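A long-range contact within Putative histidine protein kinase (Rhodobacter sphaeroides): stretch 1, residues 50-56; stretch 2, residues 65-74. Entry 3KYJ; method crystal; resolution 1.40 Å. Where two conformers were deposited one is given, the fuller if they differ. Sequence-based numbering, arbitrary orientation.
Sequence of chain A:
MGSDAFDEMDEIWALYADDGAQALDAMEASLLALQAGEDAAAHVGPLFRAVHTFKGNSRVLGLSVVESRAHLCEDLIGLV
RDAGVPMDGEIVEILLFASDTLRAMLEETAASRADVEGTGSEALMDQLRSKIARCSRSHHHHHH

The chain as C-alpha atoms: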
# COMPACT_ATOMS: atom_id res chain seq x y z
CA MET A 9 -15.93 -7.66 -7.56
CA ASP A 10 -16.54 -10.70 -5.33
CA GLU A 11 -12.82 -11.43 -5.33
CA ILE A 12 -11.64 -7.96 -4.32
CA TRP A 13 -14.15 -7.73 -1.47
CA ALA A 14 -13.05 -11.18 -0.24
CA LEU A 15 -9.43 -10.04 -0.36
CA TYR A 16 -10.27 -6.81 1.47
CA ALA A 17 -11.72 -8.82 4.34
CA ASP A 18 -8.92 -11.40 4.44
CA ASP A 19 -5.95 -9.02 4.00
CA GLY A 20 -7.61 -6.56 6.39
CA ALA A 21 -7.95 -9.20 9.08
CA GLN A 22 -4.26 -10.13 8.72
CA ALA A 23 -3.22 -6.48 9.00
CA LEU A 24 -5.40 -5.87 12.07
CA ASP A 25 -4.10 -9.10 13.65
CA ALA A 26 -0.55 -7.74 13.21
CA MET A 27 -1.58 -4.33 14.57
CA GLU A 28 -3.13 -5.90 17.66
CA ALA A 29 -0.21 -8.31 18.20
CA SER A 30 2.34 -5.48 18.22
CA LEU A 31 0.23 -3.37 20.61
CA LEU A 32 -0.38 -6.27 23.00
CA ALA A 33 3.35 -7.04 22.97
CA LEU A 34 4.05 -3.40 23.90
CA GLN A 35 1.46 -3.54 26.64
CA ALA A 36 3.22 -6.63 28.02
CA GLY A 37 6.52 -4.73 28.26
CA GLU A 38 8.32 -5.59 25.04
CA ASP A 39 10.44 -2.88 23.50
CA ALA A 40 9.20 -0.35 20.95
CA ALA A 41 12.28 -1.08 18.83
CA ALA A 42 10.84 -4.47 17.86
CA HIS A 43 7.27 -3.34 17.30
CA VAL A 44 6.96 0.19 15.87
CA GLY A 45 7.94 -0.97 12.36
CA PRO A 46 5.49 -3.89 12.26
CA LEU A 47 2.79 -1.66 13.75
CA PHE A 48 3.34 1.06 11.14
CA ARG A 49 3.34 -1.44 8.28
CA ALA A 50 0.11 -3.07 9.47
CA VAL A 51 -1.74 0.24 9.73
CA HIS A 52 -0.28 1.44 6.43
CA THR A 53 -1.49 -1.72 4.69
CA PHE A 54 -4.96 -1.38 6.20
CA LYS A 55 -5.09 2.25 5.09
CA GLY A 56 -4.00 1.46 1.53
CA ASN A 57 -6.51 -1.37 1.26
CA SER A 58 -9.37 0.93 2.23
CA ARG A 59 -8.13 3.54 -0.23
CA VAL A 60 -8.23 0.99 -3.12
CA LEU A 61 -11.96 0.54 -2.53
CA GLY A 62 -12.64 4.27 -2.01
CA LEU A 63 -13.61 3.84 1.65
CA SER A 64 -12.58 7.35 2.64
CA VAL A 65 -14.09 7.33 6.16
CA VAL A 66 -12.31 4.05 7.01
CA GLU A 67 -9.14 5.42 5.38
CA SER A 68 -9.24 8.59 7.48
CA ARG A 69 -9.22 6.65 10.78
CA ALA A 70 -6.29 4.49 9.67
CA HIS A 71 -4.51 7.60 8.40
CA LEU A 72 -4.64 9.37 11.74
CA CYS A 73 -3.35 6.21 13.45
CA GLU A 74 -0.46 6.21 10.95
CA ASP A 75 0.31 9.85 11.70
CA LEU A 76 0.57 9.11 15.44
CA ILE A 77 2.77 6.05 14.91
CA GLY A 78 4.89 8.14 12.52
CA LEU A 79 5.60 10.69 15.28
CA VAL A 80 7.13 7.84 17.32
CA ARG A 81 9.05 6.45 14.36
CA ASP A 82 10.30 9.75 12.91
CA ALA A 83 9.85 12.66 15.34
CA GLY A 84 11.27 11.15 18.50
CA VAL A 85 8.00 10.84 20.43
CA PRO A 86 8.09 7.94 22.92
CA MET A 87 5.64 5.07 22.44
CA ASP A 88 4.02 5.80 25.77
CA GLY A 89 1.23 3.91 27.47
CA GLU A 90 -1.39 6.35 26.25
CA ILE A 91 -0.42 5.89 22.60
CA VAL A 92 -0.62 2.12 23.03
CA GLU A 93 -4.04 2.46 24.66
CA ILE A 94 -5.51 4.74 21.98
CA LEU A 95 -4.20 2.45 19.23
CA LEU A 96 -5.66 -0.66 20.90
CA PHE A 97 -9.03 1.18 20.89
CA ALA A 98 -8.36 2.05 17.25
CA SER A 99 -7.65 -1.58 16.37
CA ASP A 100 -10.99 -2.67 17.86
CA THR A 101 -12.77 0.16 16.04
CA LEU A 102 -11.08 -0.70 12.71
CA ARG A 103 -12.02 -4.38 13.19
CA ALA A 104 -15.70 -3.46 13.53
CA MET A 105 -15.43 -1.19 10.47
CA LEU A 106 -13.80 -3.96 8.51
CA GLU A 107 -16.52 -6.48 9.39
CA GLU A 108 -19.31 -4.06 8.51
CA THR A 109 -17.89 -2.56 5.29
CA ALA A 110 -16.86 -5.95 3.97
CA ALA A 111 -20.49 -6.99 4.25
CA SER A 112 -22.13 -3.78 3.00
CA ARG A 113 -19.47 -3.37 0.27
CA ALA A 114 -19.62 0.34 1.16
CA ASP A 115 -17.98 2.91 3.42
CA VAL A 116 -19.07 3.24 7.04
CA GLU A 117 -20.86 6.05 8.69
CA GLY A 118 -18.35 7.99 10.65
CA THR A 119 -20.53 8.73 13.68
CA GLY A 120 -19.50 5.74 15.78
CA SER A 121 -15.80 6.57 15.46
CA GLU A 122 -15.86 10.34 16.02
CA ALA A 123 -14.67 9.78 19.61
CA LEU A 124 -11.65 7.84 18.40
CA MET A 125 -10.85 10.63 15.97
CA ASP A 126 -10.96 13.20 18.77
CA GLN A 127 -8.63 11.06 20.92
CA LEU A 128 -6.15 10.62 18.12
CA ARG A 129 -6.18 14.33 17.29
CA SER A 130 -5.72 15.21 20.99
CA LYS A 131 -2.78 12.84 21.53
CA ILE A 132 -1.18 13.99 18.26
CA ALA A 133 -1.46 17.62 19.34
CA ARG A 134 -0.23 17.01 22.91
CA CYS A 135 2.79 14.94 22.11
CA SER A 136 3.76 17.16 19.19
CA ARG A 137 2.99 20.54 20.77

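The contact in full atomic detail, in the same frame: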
# COMPACT_ATOMS: atom_id res chain seq x y z
N ALA A 50 1.45 -2.51 9.39
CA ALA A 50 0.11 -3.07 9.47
C ALA A 50 -0.95 -2.00 9.23
O ALA A 50 -1.89 -2.20 8.45
CB ALA A 50 -0.10 -3.73 10.80
N VAL A 51 -0.80 -0.86 9.87
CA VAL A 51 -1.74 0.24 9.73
C VAL A 51 -1.66 0.80 8.31
O VAL A 51 -2.69 1.06 7.68
CB VAL A 51 -1.47 1.32 10.78
CG1 VAL A 51 -2.37 2.52 10.53
CG2 VAL A 51 -1.77 0.75 12.16
N HIS A 52 -0.46 0.91 7.77
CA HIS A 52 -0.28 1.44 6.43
C HIS A 52 -0.96 0.54 5.38
O HIS A 52 -1.60 1.01 4.44
CB HIS A 52 1.21 1.59 6.14
CG HIS A 52 1.50 2.26 4.83
ND1 HIS A 52 1.25 3.60 4.61
CD2 HIS A 52 2.01 1.77 3.68
CE1 HIS A 52 1.60 3.90 3.37
NE2 HIS A 52 2.06 2.81 2.79
N THR A 53 -0.83 -0.77 5.56
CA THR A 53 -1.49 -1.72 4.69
C THR A 53 -3.02 -1.58 4.79
O THR A 53 -3.74 -1.53 3.78
CB THR A 53 -1.09 -3.15 5.08
OG1 THR A 53 0.27 -3.34 4.70
CG2 THR A 53 -1.97 -4.19 4.39
N PHE A 54 -3.53 -1.52 6.02
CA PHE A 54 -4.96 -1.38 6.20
C PHE A 54 -5.49 -0.10 5.54
O PHE A 54 -6.51 -0.11 4.85
CB PHE A 54 -5.29 -1.45 7.68
CG PHE A 54 -6.76 -1.58 7.94
CD1 PHE A 54 -7.35 -2.82 8.02
CD2 PHE A 54 -7.55 -0.46 8.05
CE1 PHE A 54 -8.71 -2.95 8.24
CE2 PHE A 54 -8.92 -0.57 8.25
CZ PHE A 54 -9.50 -1.81 8.34
N LYS A 55 -4.76 0.99 5.73
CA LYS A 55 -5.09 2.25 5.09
C LYS A 55 -5.11 2.15 3.56
O LYS A 55 -6.07 2.58 2.91
CB LYS A 55 -4.08 3.32 5.52
CG LYS A 55 -4.41 4.71 5.02
CD LYS A 55 -3.29 5.75 5.24
CE LYS A 55 -2.20 5.58 4.20
NZ LYS A 55 -1.24 6.72 4.21
N GLY A 56 -4.06 1.60 2.97
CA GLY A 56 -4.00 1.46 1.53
C GLY A 56 -5.10 0.59 0.96
O GLY A 56 -5.63 0.86 -0.11
N VAL A 65 -13.90 7.16 4.72
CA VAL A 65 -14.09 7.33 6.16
C VAL A 65 -13.18 6.31 6.86
O VAL A 65 -12.43 6.67 7.75
CB VAL A 65 -15.56 7.19 6.60
CG1 VAL A 65 -15.67 7.14 8.16
CG2 VAL A 65 -16.39 8.37 6.06
N VAL A 66 -13.23 5.06 6.43
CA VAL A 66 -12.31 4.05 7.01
C VAL A 66 -10.84 4.51 6.88
O VAL A 66 -10.07 4.48 7.84
CB VAL A 66 -12.49 2.64 6.37
CG1 VAL A 66 -11.42 1.70 6.90
CG2 VAL A 66 -13.84 2.04 6.65
N GLU A 67 -10.48 4.95 5.68
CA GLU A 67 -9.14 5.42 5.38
C GLU A 67 -8.72 6.51 6.36
O GLU A 67 -7.60 6.50 6.85
CB GLU A 67 -9.07 5.91 3.94
CG GLU A 67 -7.68 6.34 3.50
CD GLU A 67 -7.65 6.93 2.12
OE1 GLU A 67 -8.67 6.90 1.41
OE2 GLU A 67 -6.60 7.45 1.73
N SER A 68 -9.61 7.45 6.65
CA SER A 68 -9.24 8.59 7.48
C SER A 68 -8.91 8.18 8.92
O SER A 68 -8.07 8.82 9.57
CB SER A 68 -10.36 9.64 7.48
OG SER A 68 -11.55 9.19 8.12
N ARG A 69 -9.54 7.13 9.43
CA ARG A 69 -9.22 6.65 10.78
C ARG A 69 -7.84 5.98 10.78
O ARG A 69 -7.01 6.22 11.67
CB ARG A 69 -10.27 5.67 11.30
CG ARG A 69 -11.50 6.32 11.96
CD ARG A 69 -12.26 7.20 10.99
NE ARG A 69 -13.49 7.71 11.58
CZ ARG A 69 -14.08 8.85 11.20
NH1 ARG A 69 -13.52 9.68 10.33
NH2 ARG A 69 -15.21 9.19 11.80
N ALA A 70 -7.59 5.13 9.79
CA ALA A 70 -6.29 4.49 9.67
C ALA A 70 -5.19 5.53 9.46
O ALA A 70 -4.08 5.42 10.00
CB ALA A 70 -6.30 3.46 8.53
N HIS A 71 -5.50 6.58 8.69
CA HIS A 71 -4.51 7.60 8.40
C HIS A 71 -4.08 8.32 9.67
O HIS A 71 -2.90 8.58 9.87
CB HIS A 71 -5.01 8.59 7.33
CG HIS A 71 -3.95 9.55 6.89
ND1 HIS A 71 -4.04 10.91 7.07
CD2 HIS A 71 -2.72 9.32 6.36
CE1 HIS A 71 -2.94 11.49 6.62
NE2 HIS A 71 -2.13 10.54 6.17
N LEU A 72 -5.03 8.67 10.52
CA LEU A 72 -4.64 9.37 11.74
C LEU A 72 -3.84 8.46 12.66
O LEU A 72 -2.90 8.92 13.32
CB LEU A 72 -5.83 9.95 12.47
CG LEU A 72 -6.34 11.30 11.97
CD1 LEU A 72 -7.10 11.99 13.10
CD2 LEU A 72 -5.26 12.23 11.45
N CYS A 73 -4.18 7.17 12.71
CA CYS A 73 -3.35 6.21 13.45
C CYS A 73 -1.92 6.24 12.91
O CYS A 73 -0.96 6.28 13.68
CB CYS A 73 -3.91 4.80 13.35
SG CYS A 73 -5.45 4.53 14.21
N GLU A 74 -1.78 6.24 11.59
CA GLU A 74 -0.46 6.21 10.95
C GLU A 74 0.32 7.45 11.28
O GLU A 74 1.53 7.37 11.54
CB GLU A 74 -0.62 6.05 9.43
CG GLU A 74 0.68 5.78 8.69
CD GLU A 74 0.50 5.82 7.19
OE1 GLU A 74 0.14 4.79 6.62
OE2 GLU A 74 0.69 6.90 6.60

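At the centre of this contact lies Ala 70, whose methyl group points toward the other helix and is met by two larger side chains. Lys 55 covers it with the aliphatic base of its side chain, CB to Ala 70 CB at 3.7 Å, and Phe 54 brings up the edge of its ring, CD2 to the same Ala 70 CB at 4.1 Å. The first rule to read here is a small residue under two larger ones; the helix axes approach to 8.6 Å.

Apolar contacts extend from this point in both directions along the helices. Val 66, a turn before Ala 70, meets the phenyl ring, its CG1 lying 3.6 Å from Phe 54 CE2. The CA-to-CB bond of Phe 54 points sideways, but with chi1 in the t well the ring carries the end of the side chain nearer to the opposing helix. Toward the other end, the CA-to-CB bond of Val 51 points toward the other helix, and its CG1 lies against the backbone: 3.4 Å from Ala 70 O and 3.9 Å from Glu 74 N. Those two residues are already joined by a helical hydrogen bond, Glu 74 N to Ala 70 O at 2.9 Å, so the valine methyl packs against a backbone whose polar groups are paired. The same CG1 also touches Cys 73 CB at 3.9 Å.

The helices run nearly antiparallel, at 159° between their N-to-C directions, so the register reverses: Val 51 lies nearest Glu 74 and Lys 55 nearest Glu 67, by CA positions. Lys 55 is the knob of this arrangement, seated among Glu 67, Ala 70, His 71 and Glu 74. Its CG rests 4.0 Å from Glu 67 CG, a contact between methylene groups, while the extended chain, bent only at chi3 (p), delivers the ammonium to the polar edge. One side chain therefore serves both as packing and as charge.

At that edge, Glu 74 gathers two donors. Lys 55 NZ forms a salt bridge with Glu 74 OE2 at 3.1 Å and a weak hydrogen bond to Glu 74 OE1 at 3.4 Å. His 52 ND1 donates a short hydrogen bond to Glu 74 OE1, 2.6 Å long with a favourable angle of 160°; the carboxylate oxygen lies near the imidazole plane, where the N-H points. His 52 NE2 is satisfied elsewhere in the structure. His 71 borders the site, with the edge of its ring, at CD2, 3.7 Å from Lys 55 NZ.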